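Local coordinates for protein aminopentol aminotransferase (Sphingopyxis macrogoltabida, PDB 6HBS) that catalyses the pyridoxal-phosphate-dependent deamination of aminopentol to its 2-keto derivative, with pyruvate as preferred amino acceptor, in the breakdown of fumonisin B1, at residues A[63-68]-A[260-265]; A[72-77]-A[299-304]; A[320-325]-A[336-341]; A[329-334]-A[395-400]. All coordinates share one frame; numbering follows the deposited sequence.

The four contacts fall into two touching pairs whose chemistry follows their place in the fold. Contact 1 is buried near the cofactor and relies on one asparagine amide that binds loop backbone. Contact 2, about 10 Å away between centres, joins the helices beside those loops and is partly buried, with aliphatic packing beside a salt-bridge network. Contacts 3 and 4 share helix 310-332, have centres about 13 Å apart and lie away from the annotated sites. Contact 3 is a surface contact in which an arginine and a glutamine bind main-chain oxygens, whereas contact 4 is partly buried and combines histidine-phenylalanine packing with a salt bridge.

Contact 1 (A[63-68]-A[260-265]); sequences GPNLLG and FANGYP
N262 reaches the loop at L66, L67 and G68 and binds its backbone through both ends of one amide. CG is anti to the backbone N (chi1 -162°); beyond it the amide meets the other loop. There OD1 accepts from L67 N at 2.9 Å, with the donor above the carbonyl plane, and takes a weaker, more bent bond from L66 N at 3.0 Å. ND2 donates to G68 O at 2.9 Å, and that oxygen lies close to the plane of the amide. This is the close-fitting part: one amide bonds L67 N and G68 O and weakly engages L66 N.

Toward P64 the fit is looser. P64 CB stands 3.9 Å from G263 CA, while P64 O receives a CA-H...O contact from N262. On another flank a water donates to N262 O at 2.8 Å and, less certainly, to N65 OD1, so that a water, not a direct hydrogen bond, links N65 to N262 O.

G263 O also bonds T87 OG1 of the second subunit, and P64 lies beside K258, the predicted cofactor lysine. N262 and G263 are the central residues of a type I' beta turn, at the edge of the cofactor site of a class-III aminotransferase dimer.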
loop_
_atom_site.group_PDB
_atom_site.type_symbol
_atom_site.label_atom_id
_atom_site.label_comp_id
_atom_site.label_asym_id
_atom_site.label_seq_id
_atom_site.Cartn_x
_atom_site.Cartn_y
_atom_site.Cartn_z
ATOM N N GLY A 63 10.099 2.979 12.304
ATOM C CA GLY A 63 8.923 2.892 13.121
ATOM C C GLY A 63 8.404 1.471 13.321
ATOM O O GLY A 63 8.014 1.116 14.425
ATOM N N PRO A 64 8.240 0.647 12.256
ATOM C CA PRO A 64 7.567 -0.646 12.391
ATOM C C PRO A 64 8.065 -1.622 13.470
ATOM O O PRO A 64 7.269 -2.385 13.968
ATOM C CB PRO A 64 7.765 -1.270 11.008
ATOM C CG PRO A 64 7.735 -0.058 10.074
ATOM C CD PRO A 64 8.483 1.009 10.851
ATOM N N ASN A 65 9.348 -1.586 13.818
ATOM C CA ASN A 65 9.869 -2.531 14.803
ATOM C C ASN A 65 9.559 -2.015 16.219
ATOM O O ASN A 65 10.394 -1.361 16.843
ATOM C CB ASN A 65 11.359 -2.812 14.616
ATOM C CG ASN A 65 11.855 -3.828 15.631
ATOM O OD1 ASN A 65 11.093 -4.733 16.009
ATOM N ND2 ASN A 65 13.107 -3.686 16.049
ATOM N N LEU A 66 8.379 -2.376 16.729
ATOM C CA LEU A 66 7.929 -1.966 18.068
ATOM C C LEU A 66 8.442 -2.958 19.113
ATOM O O LEU A 66 8.797 -2.551 20.211
ATOM C CB LEU A 66 6.401 -1.908 18.111
ATOM C CG LEU A 66 5.770 -1.432 19.427
ATOM C CD1 LEU A 66 6.044 0.057 19.689
ATOM C CD2 LEU A 66 4.281 -1.671 19.423
ATOM N N LEU A 67 8.425 -4.259 18.792
ATOM C CA LEU A 67 8.571 -5.300 19.834
ATOM C C LEU A 67 9.812 -6.161 19.607
ATOM O O LEU A 67 10.072 -7.098 20.393
ATOM C CB LEU A 67 7.303 -6.159 19.826
ATOM C CG LEU A 67 6.028 -5.423 20.225
ATOM C CD1 LEU A 67 4.807 -6.327 20.139
ATOM C CD2 LEU A 67 6.154 -4.842 21.628
ATOM N N GLY A 68 10.582 -5.855 18.556
ATOM C CA GLY A 68 11.737 -6.650 18.176
ATOM C C GLY A 68 11.561 -7.393 16.871
ATOM O O GLY A 68 10.491 -7.978 16.580
ATOM N N PHE A 260 1.780 -1.470 14.175
ATOM C CA PHE A 260 0.737 -2.243 14.920
ATOM C C PHE A 260 0.640 -3.720 14.487
ATOM O O PHE A 260 -0.128 -4.481 15.071
ATOM C CB PHE A 260 -0.613 -1.538 14.965
ATOM C CG PHE A 260 -1.428 -1.467 13.705
ATOM C CD1 PHE A 260 -2.157 -2.558 13.259
ATOM C CD2 PHE A 260 -1.523 -0.279 13.001
ATOM C CE1 PHE A 260 -2.915 -2.469 12.103
ATOM C CE2 PHE A 260 -2.295 -0.191 11.854
ATOM C CZ PHE A 260 -3.010 -1.278 11.414
ATOM N N ALA A 261 1.434 -4.137 13.503
ATOM C CA ALA A 261 1.685 -5.582 13.223
ATOM C C ALA A 261 3.194 -5.868 13.234
ATOM O O ALA A 261 3.647 -6.830 12.633
ATOM C CB ALA A 261 1.033 -5.951 11.897
ATOM N N ASN A 262 3.956 -5.054 13.988
ATOM C CA ASN A 262 5.359 -5.239 14.273
ATOM C C ASN A 262 6.193 -5.478 12.999
ATOM O O ASN A 262 7.183 -6.198 13.028
ATOM C CB ASN A 262 5.612 -6.383 15.273
ATOM C CG ASN A 262 6.990 -6.285 15.885
ATOM O OD1 ASN A 262 7.394 -5.181 16.255
ATOM N ND2 ASN A 262 7.715 -7.405 15.985
ATOM N N GLY A 263 5.826 -4.837 11.880
ATOM C CA GLY A 263 6.612 -4.950 10.642
ATOM C C GLY A 263 5.801 -5.521 9.482
ATOM O O GLY A 263 6.164 -5.310 8.352
ATOM N N TYR A 264 4.745 -6.283 9.769
ATOM C CA TYR A 264 3.812 -6.738 8.704
ATOM C C TYR A 264 3.071 -5.524 8.120
ATOM O O TYR A 264 2.773 -4.567 8.825
ATOM C CB TYR A 264 2.891 -7.821 9.257
ATOM C CG TYR A 264 3.575 -9.161 9.399
ATOM C CD1 TYR A 264 4.325 -9.467 10.516
ATOM C CD2 TYR A 264 3.525 -10.104 8.382
ATOM C CE1 TYR A 264 4.995 -10.673 10.642
ATOM C CE2 TYR A 264 4.159 -11.331 8.502
ATOM C CZ TYR A 264 4.899 -11.614 9.639
ATOM O OH TYR A 264 5.558 -12.808 9.748
ATOM N N PRO A 265 2.792 -5.505 6.791
ATOM C CA PRO A 265 2.263 -4.312 6.125
ATOM C C PRO A 265 0.751 -4.231 6.282
ATOM O O PRO A 265 -0.012 -4.978 5.614
ATOM C CB PRO A 265 2.690 -4.528 4.674
ATOM C CG PRO A 265 2.625 -6.042 4.505
ATOM C CD PRO A 265 3.037 -6.612 5.853
HETATM O O HOH W 1 9.874 -5.852 13.690
#

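Contact 2 (A[72-77]-A[299-304]); sequences SEIEAA and IETLRI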
loop_
_atom_site.group_PDB
_atom_site.type_symbol
_atom_site.label_atom_id
_atom_site.label_comp_id
_atom_site.label_asym_id
_atom_site.label_seq_id
_atom_site.Cartn_x
_atom_site.Cartn_y
_atom_site.Cartn_z
ATOM N N SER A 72 8.954 -13.711 18.543
ATOM C CA SER A 72 8.614 -15.089 18.286
ATOM C C SER A 72 7.099 -15.332 18.385
ATOM O O SER A 72 6.563 -16.140 17.610
ATOM C CB SER A 72 9.412 -15.982 19.233
ATOM O OG SER A 72 8.837 -15.867 20.517
ATOM N N GLU A 73 6.382 -14.611 19.269
ATOM C CA GLU A 73 4.958 -14.760 19.392
ATOM C C GLU A 73 4.214 -14.213 18.145
ATOM O O GLU A 73 3.242 -14.801 17.658
ATOM C CB GLU A 73 4.468 -14.086 20.658
ATOM C CG GLU A 73 5.112 -14.620 21.941
ATOM C CD GLU A 73 4.867 -13.644 23.082
ATOM O OE1 GLU A 73 3.915 -13.856 23.826
ATOM O OE2 GLU A 73 5.580 -12.625 23.165
ATOM N N ILE A 74 4.663 -13.091 17.606
ATOM C CA ILE A 74 4.006 -12.537 16.433
ATOM C C ILE A 74 4.313 -13.431 15.216
ATOM O O ILE A 74 3.385 -13.679 14.410
ATOM C CB ILE A 74 4.408 -11.064 16.246
ATOM C CG1 ILE A 74 3.884 -10.240 17.431
ATOM C CG2 ILE A 74 3.930 -10.519 14.891
ATOM C CD1 ILE A 74 4.718 -9.045 17.756
ATOM N N GLU A 75 5.553 -13.945 15.107
ATOM C CA GLU A 75 5.914 -14.791 14.007
ATOM C C GLU A 75 5.128 -16.102 14.095
ATOM O O GLU A 75 4.735 -16.598 13.022
ATOM C CB GLU A 75 7.413 -15.083 13.944
ATOM C CG GLU A 75 8.246 -13.856 13.640
ATOM C CD GLU A 75 7.769 -13.024 12.449
ATOM O OE1 GLU A 75 7.276 -13.627 11.483
ATOM O OE2 GLU A 75 7.869 -11.778 12.507
ATOM N N ALA A 76 4.857 -16.588 15.327
ATOM C CA ALA A 76 3.974 -17.774 15.556
ATOM C C ALA A 76 2.530 -17.514 15.085
ATOM O O ALA A 76 1.923 -18.377 14.453
ATOM C CB ALA A 76 4.002 -18.212 17.003
ATOM N N ALA A 77 1.984 -16.330 15.391
ATOM C CA ALA A 77 0.628 -15.996 14.991
ATOM C C ALA A 77 0.550 -15.889 13.470
ATOM O O ALA A 77 -0.442 -16.353 12.884
ATOM C CB ALA A 77 0.147 -14.728 15.656
ATOM N N ILE A 299 -3.362 -8.713 15.198
ATOM C CA ILE A 299 -4.122 -9.178 16.353
ATOM C C ILE A 299 -3.142 -9.521 17.483
ATOM O O ILE A 299 -3.404 -9.221 18.638
ATOM C CB ILE A 299 -5.052 -10.349 15.981
ATOM C CG1 ILE A 299 -6.234 -9.846 15.147
ATOM C CG2 ILE A 299 -5.528 -11.115 17.193
ATOM C CD1 ILE A 299 -7.062 -10.974 14.536
ATOM N N GLU A 300 -2.054 -10.207 17.167
ATOM C CA GLU A 300 -1.144 -10.647 18.212
ATOM C C GLU A 300 -0.321 -9.468 18.772
ATOM O O GLU A 300 -0.073 -9.396 19.956
ATOM C CB GLU A 300 -0.252 -11.741 17.659
ATOM C CG GLU A 300 0.721 -12.324 18.661
ATOM C CD GLU A 300 0.098 -13.056 19.834
ATOM O OE1 GLU A 300 -1.101 -13.191 19.875
ATOM O OE2 GLU A 300 0.845 -13.451 20.719
ATOM N N THR A 301 0.148 -8.574 17.896
ATOM C CA THR A 301 0.803 -7.329 18.304
ATOM C C THR A 301 -0.121 -6.514 19.220
ATOM O O THR A 301 0.304 -6.101 20.296
ATOM C CB THR A 301 1.227 -6.516 17.080
ATOM O OG1 THR A 301 2.084 -7.303 16.256
ATOM C CG2 THR A 301 1.913 -5.235 17.482
ATOM N N LEU A 302 -1.387 -6.307 18.827
ATOM C CA LEU A 302 -2.305 -5.565 19.667
ATOM C C LEU A 302 -2.508 -6.276 21.025
ATOM O O LEU A 302 -2.657 -5.586 22.042
ATOM C CB LEU A 302 -3.653 -5.355 18.983
ATOM C CG LEU A 302 -3.678 -4.452 17.746
ATOM C CD1 LEU A 302 -5.068 -4.447 17.123
ATOM C CD2 LEU A 302 -3.206 -3.032 18.056
ATOM N N ARG A 303 -2.522 -7.621 21.055
ATOM C CA ARG A 303 -2.681 -8.350 22.330
ATOM C C ARG A 303 -1.483 -8.036 23.249
ATOM O O ARG A 303 -1.628 -7.768 24.438
ATOM C CB ARG A 303 -2.852 -9.867 22.111
ATOM C CG ARG A 303 -3.059 -10.667 23.401
ATOM C CD ARG A 303 -2.715 -12.147 23.331
ATOM N NE ARG A 303 -1.329 -12.457 22.960
ATOM C CZ ARG A 303 -0.287 -12.374 23.768
ATOM N NH1 ARG A 303 -0.438 -11.941 25.007
ATOM N NH2 ARG A 303 0.912 -12.709 23.336
ATOM N N ILE A 304 -0.283 -8.108 22.697
ATOM C CA ILE A 304 0.907 -7.821 23.430
ATOM C C ILE A 304 0.889 -6.374 23.953
ATOM O O ILE A 304 1.318 -6.127 25.090
ATOM C CB ILE A 304 2.135 -8.141 22.584
ATOM C CG1 ILE A 304 2.234 -9.653 22.350
ATOM C CG2 ILE A 304 3.400 -7.580 23.208
ATOM C CD1 ILE A 304 3.306 -10.051 21.426
#
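E73 and R303 cross at about a right angle, their carboxylate and guanidinium planes 55° apart, and this skew goes with a weak salt bridge: R303 NH2 reaches E73 OE1 at 3.3 Å along a bent path. R303 holds E300 of its own helix much more firmly. NE and NH2 grip that carboxylate side-on, NE donating to OE1 and NH2 to OE2, the latter at 2.7 Å. Both oxygens lie in the guanidinium plane, although they are met from above the carboxylate plane. NH2 is thus shared between two acids, and its positive charge probably offsets the repulsion between E73 OE1 and E300 OE2, 4.4 Å apart. E307 and Q71 provide further partners for R303 and E73.

Beside this charged group the packing is mainly aliphatic. A77 CB meets E300 CB at 3.6 Å. I74 lies obliquely across T301 and I304: its CD1 touches T301 OG1 at 3.5 Å, a hydroxyl that also bonds A297 O, and its CG1 lies 4.0 Å from I304 CD1. L67 covers I74 and I304 from the neighbouring loop.

With segment axes 9.2 Å apart at 148°, this is a roughly antiparallel helix-helix packing with an aliphatic seam and a salt-bridge network along its edge.

Contact 3 (A[320-325]-A[336-341]); sequences ALRAGL and LKQTGP
R322 and Q338 slide past each other in opposite directions, each reaching the other's segment, and their hydrogen bonds form the main polar link. R322 CG is anti to the backbone N (chi1 176°), and the chain bends at chi3. Its guanidinium then grips G340 O end-on, NH1 and NH2 each donating at 2.9 Å. The oxygen lies in the guanidinium plane. NH1 approaches nearly along the C=O axis, whereas NH2 comes from above the carbonyl plane. In return, Q338 NE2 donates to R322 O at 3.1 Å, a nearly straight bond with the acceptor close to the amide plane.

A water adds a bridge between the same two side chains, accepting from R322 NE at 2.9 Å and donating to Q338 OE1 at 2.7 Å. The guanidinium and amide planes are 74° apart, and the main-chain O of Q338 lies over one guanidinium face, toward its rim.

The apolar contact is L336 CD1 with L325 CB, 3.9 Å apart; L325 CD1 also packs against the amide oxygen Q338 OE1 at 3.7 Å. I347 of the adjoining strand packs on L325 and Q338, while F400 packs on L336.

Helix 310-332 therefore meets the hairpin strand 336-339 with polar side chains bound to main-chain oxygens. No acid pairs with R322 across this contact; its charge is probably stabilised by the G340 carbonyl dipole, and its side chain ties the loop after the strand to the helix.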
loop_
_atom_site.group_PDB
_atom_site.type_symbol
_atom_site.label_atom_id
_atom_site.label_comp_id
_atom_site.label_asym_id
_atom_site.label_seq_id
_atom_site.Cartn_x
_atom_site.Cartn_y
_atom_site.Cartn_z
ATOM N N ALA A 320 17.027 6.227 29.675
ATOM C CA ALA A 320 18.413 5.869 30.043
ATOM C C ALA A 320 19.377 6.394 28.990
ATOM O O ALA A 320 20.463 6.891 29.320
ATOM C CB ALA A 320 18.594 4.369 30.228
ATOM N N LEU A 321 19.021 6.226 27.714
ATOM C CA LEU A 321 19.871 6.694 26.649
ATOM C C LEU A 321 19.991 8.217 26.741
ATOM O O LEU A 321 21.103 8.752 26.556
ATOM C CB LEU A 321 19.293 6.291 25.285
ATOM C CG LEU A 321 20.028 6.857 24.080
ATOM C CD1 LEU A 321 21.438 6.314 23.984
ATOM C CD2 LEU A 321 19.256 6.576 22.791
ATOM N N ARG A 322 18.859 8.887 26.941
ATOM C CA ARG A 322 18.789 10.375 27.009
ATOM C C ARG A 322 19.681 10.906 28.153
ATOM O O ARG A 322 20.495 11.814 27.941
ATOM C CB ARG A 322 17.347 10.839 27.209
ATOM C CG ARG A 322 17.206 12.349 27.396
ATOM C CD ARG A 322 15.803 12.864 27.142
ATOM N NE ARG A 322 15.537 12.781 25.707
ATOM C CZ ARG A 322 14.429 13.231 25.131
ATOM N NH1 ARG A 322 13.449 13.713 25.887
ATOM N NH2 ARG A 322 14.324 13.201 23.811
ATOM N N ALA A 323 19.520 10.335 29.349
ATOM C CA ALA A 323 20.351 10.680 30.539
ATOM C C ALA A 323 21.835 10.472 30.240
ATOM O O ALA A 323 22.670 11.344 30.531
ATOM C CB ALA A 323 19.933 9.844 31.721
ATOM N N GLY A 324 22.165 9.312 29.646
ATOM C CA GLY A 324 23.520 9.012 29.292
ATOM C C GLY A 324 24.130 10.035 28.353
ATOM O O GLY A 324 25.312 10.446 28.523
ATOM N N LEU A 325 23.371 10.420 27.312
ATOM C CA LEU A 325 23.872 11.342 26.289
ATOM C C LEU A 325 24.018 12.746 26.867
ATOM O O LEU A 325 24.939 13.458 26.514
ATOM C CB LEU A 325 22.954 11.339 25.057
ATOM C CG LEU A 325 23.032 10.084 24.176
ATOM C CD1 LEU A 325 22.029 10.147 23.015
ATOM C CD2 LEU A 325 24.429 9.895 23.634
ATOM N N LEU A 336 23.983 19.134 23.220
ATOM C CA LEU A 336 22.931 18.474 22.407
ATOM C C LEU A 336 21.595 19.200 22.553
ATOM O O LEU A 336 21.347 19.832 23.538
ATOM C CB LEU A 336 22.732 17.048 22.913
ATOM C CG LEU A 336 23.894 16.095 22.710
ATOM C CD1 LEU A 336 23.541 14.713 23.244
ATOM C CD2 LEU A 336 24.269 16.036 21.241
ATOM N N LYS A 337 20.712 19.004 21.574
ATOM C CA LYS A 337 19.279 19.240 21.715
ATOM C C LYS A 337 18.579 17.881 21.529
ATOM O O LYS A 337 18.433 17.405 20.403
ATOM C CB LYS A 337 18.784 20.247 20.670
ATOM C CG LYS A 337 19.440 21.622 20.721
ATOM C CD LYS A 337 18.919 22.596 19.660
ATOM C CE LYS A 337 19.279 22.211 18.234
ATOM N NZ LYS A 337 18.500 22.965 17.221
ATOM N N GLN A 338 18.216 17.248 22.643
ATOM C CA GLN A 338 17.466 15.997 22.610
ATOM C C GLN A 338 16.009 16.369 22.835
ATOM O O GLN A 338 15.675 16.801 23.905
ATOM C CB GLN A 338 17.940 15.042 23.698
ATOM C CG GLN A 338 19.433 14.759 23.631
ATOM C CD GLN A 338 19.780 13.615 24.545
ATOM O OE1 GLN A 338 19.458 12.454 24.272
ATOM N NE2 GLN A 338 20.381 13.951 25.683
ATOM N N THR A 339 15.178 16.229 21.794
ATOM C CA THR A 339 13.826 16.770 21.806
ATOM C C THR A 339 12.808 15.684 21.472
ATOM O O THR A 339 13.133 14.653 20.892
ATOM C CB THR A 339 13.708 17.966 20.851
ATOM O OG1 THR A 339 14.032 17.582 19.512
ATOM C CG2 THR A 339 14.614 19.103 21.289
ATOM N N GLY A 340 11.566 15.979 21.836
ATOM C CA GLY A 340 10.468 15.066 21.810
ATOM C C GLY A 340 10.616 13.977 22.863
ATOM O O GLY A 340 11.558 13.951 23.649
ATOM N N PRO A 341 9.686 13.011 22.879
ATOM C CA PRO A 341 9.714 11.942 23.870
ATOM C C PRO A 341 11.028 11.156 23.748
ATOM O O PRO A 341 11.505 10.922 22.643
ATOM C CB PRO A 341 8.514 11.055 23.492
ATOM C CG PRO A 341 7.709 11.888 22.534
ATOM C CD PRO A 341 8.689 12.792 21.823
HETATM O O HOH W 2 17.052 11.514 23.643
#

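Contact 4 (A[329-334]-A[395-400]); sequences SQRHGL and ATDRAF
H332 lays its ring over F400 CB, and the path of this histidine traces the centre of the contact. Its CB lies 4.1 Å from F400 CB. CG is anti to the carbonyl carbon (chi1 -78°), beside the backbone N. CG and ND1 then pass close to F400 CB, ND1 at 3.5 Å, while CD2 skirts the same carbon a little farther off. F400 CB sits almost over the ring centre, a CH-pi contact only 10° off the ring normal. The two rings are nearly parallel, their planes 20° apart, but they are slid so far that they barely overlap. At the far edge CE1 meets D397 OD1 at 3.1 Å, near the ring plane. The ring nitrogens have other partners: ND1 bonds Q328 O, which helps to fix the ring's rotation, and NE2 makes a weak bond to S401 OG.

D397 OD1 also takes a salt bridge from R331 NH2, 2.8 Å long and nearly straight, on its syn lone pair and in the guanidinium plane. R331 NH1 lies over the histidine face opposite F400, off toward the rim, so the ring sits between the two side chains.

Beyond the histidine, L334 CD1 touches the edge of the phenyl ring at F400 CD1, 3.9 Å away, and W361 meets that ring from helix 356-367. G333, with positive phi, ends helix 310-332 in a Schellman motif, and the contact is a capped helix end packed against helix 386-405 around a CH-pi contact.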
loop_
_atom_site.group_PDB
_atom_site.type_symbol
_atom_site.label_atom_id
_atom_site.label_comp_id
_atom_site.label_asym_id
_atom_site.label_seq_id
_atom_site.Cartn_x
_atom_site.Cartn_y
_atom_site.Cartn_z
ATOM N N SER A 329 27.607 14.583 26.807
ATOM C CA SER A 329 27.676 15.872 26.103
ATOM C C SER A 329 28.321 16.950 26.988
ATOM O O SER A 329 29.174 17.666 26.532
ATOM C CB SER A 329 26.330 16.323 25.589
ATOM O OG SER A 329 25.496 16.793 26.636
ATOM N N GLN A 330 27.902 17.047 28.253
ATOM C CA GLN A 330 28.521 17.971 29.206
ATOM C C GLN A 330 30.025 17.667 29.358
ATOM O O GLN A 330 30.837 18.591 29.357
ATOM C CB GLN A 330 27.767 17.923 30.534
ATOM C CG GLN A 330 26.483 18.742 30.531
ATOM C CD GLN A 330 26.128 19.263 31.906
ATOM O OE1 GLN A 330 26.924 19.974 32.538
ATOM N NE2 GLN A 330 24.921 18.939 32.378
ATOM N N ARG A 331 30.388 16.379 29.441
ATOM C CA ARG A 331 31.748 15.906 29.704
ATOM C C ARG A 331 32.693 16.269 28.548
ATOM O O ARG A 331 33.869 16.545 28.765
ATOM C CB ARG A 331 31.731 14.390 29.946
ATOM C CG ARG A 331 33.067 13.809 30.389
ATOM C CD ARG A 331 33.017 12.314 30.667
ATOM N NE ARG A 331 33.229 11.518 29.462
ATOM C CZ ARG A 331 34.391 11.410 28.813
ATOM N NH1 ARG A 331 35.450 12.096 29.216
ATOM N NH2 ARG A 331 34.491 10.617 27.760
ATOM N N HIS A 332 32.188 16.212 27.317
ATOM C CA HIS A 332 32.967 16.475 26.111
ATOM C C HIS A 332 32.820 17.931 25.633
ATOM O O HIS A 332 33.487 18.317 24.667
ATOM C CB HIS A 332 32.518 15.525 24.995
ATOM C CG HIS A 332 33.051 14.141 25.107
ATOM N ND1 HIS A 332 32.300 13.109 25.622
ATOM C CD2 HIS A 332 34.227 13.609 24.719
ATOM C CE1 HIS A 332 32.998 11.995 25.565
ATOM N NE2 HIS A 332 34.187 12.275 25.010
ATOM N N GLY A 333 31.920 18.708 26.259
ATOM C CA GLY A 333 31.702 20.126 25.939
ATOM C C GLY A 333 31.039 20.325 24.584
ATOM O O GLY A 333 31.324 21.303 23.898
ATOM N N LEU A 334 30.155 19.396 24.189
ATOM C CA LEU A 334 29.429 19.478 22.925
ATOM C C LEU A 334 27.935 19.397 23.227
ATOM O O LEU A 334 27.411 18.300 23.338
ATOM C CB LEU A 334 29.827 18.311 22.019
ATOM C CG LEU A 334 31.116 18.453 21.217
ATOM C CD1 LEU A 334 31.455 17.128 20.538
ATOM C CD2 LEU A 334 31.008 19.559 20.176
ATOM N N ALA A 395 29.709 3.441 22.467
ATOM C CA ALA A 395 29.899 3.861 21.079
ATOM C C ALA A 395 29.769 5.378 20.949
ATOM O O ALA A 395 30.547 6.016 20.239
ATOM C CB ALA A 395 28.902 3.164 20.187
ATOM N N THR A 396 28.777 5.937 21.642
ATOM C CA THR A 396 28.496 7.364 21.539
ATOM C C THR A 396 29.629 8.162 22.197
ATOM O O THR A 396 29.964 9.258 21.755
ATOM C CB THR A 396 27.130 7.735 22.117
ATOM O OG1 THR A 396 27.011 7.358 23.483
ATOM C CG2 THR A 396 25.998 7.129 21.316
ATOM N N ASP A 397 30.226 7.590 23.237
ATOM C CA ASP A 397 31.357 8.227 23.934
ATOM C C ASP A 397 32.518 8.378 22.956
ATOM O O ASP A 397 33.061 9.485 22.792
ATOM C CB ASP A 397 31.776 7.428 25.168
ATOM C CG ASP A 397 32.784 8.205 26.007
ATOM O OD1 ASP A 397 32.364 9.186 26.665
ATOM O OD2 ASP A 397 33.982 7.881 25.918
ATOM N N ARG A 398 32.869 7.267 22.279
ATOM C CA ARG A 398 33.924 7.289 21.275
ATOM C C ARG A 398 33.580 8.255 20.135
ATOM O O ARG A 398 34.471 8.813 19.485
ATOM C CB ARG A 398 34.201 5.866 20.777
ATOM C CG ARG A 398 34.846 5.012 21.860
ATOM C CD ARG A 398 35.468 3.716 21.392
ATOM N NE ARG A 398 34.484 2.833 20.797
ATOM C CZ ARG A 398 33.648 2.053 21.475
ATOM N NH1 ARG A 398 33.761 1.960 22.791
ATOM N NH2 ARG A 398 32.696 1.388 20.830
ATOM N N ALA A 399 32.284 8.427 19.855
ATOM C CA ALA A 399 31.858 9.242 18.749
ATOM C C ALA A 399 32.074 10.720 19.081
ATOM O O ALA A 399 32.513 11.488 18.229
ATOM C CB ALA A 399 30.415 8.927 18.390
ATOM N N PHE A 400 31.722 11.119 20.305
ATOM C CA PHE A 400 32.008 12.472 20.804
ATOM C C PHE A 400 33.511 12.767 20.691
ATOM O O PHE A 400 33.880 13.829 20.172
ATOM C CB PHE A 400 31.518 12.652 22.243
ATOM C CG PHE A 400 30.036 12.895 22.397
ATOM C CD1 PHE A 400 29.451 14.066 21.944
ATOM C CD2 PHE A 400 29.230 11.978 23.037
ATOM C CE1 PHE A 400 28.083 14.269 22.072
ATOM C CE2 PHE A 400 27.870 12.191 23.181
ATOM C CZ PHE A 400 27.296 13.329 22.685
HETATM O O HOH W 3 31.198 10.113 29.617
#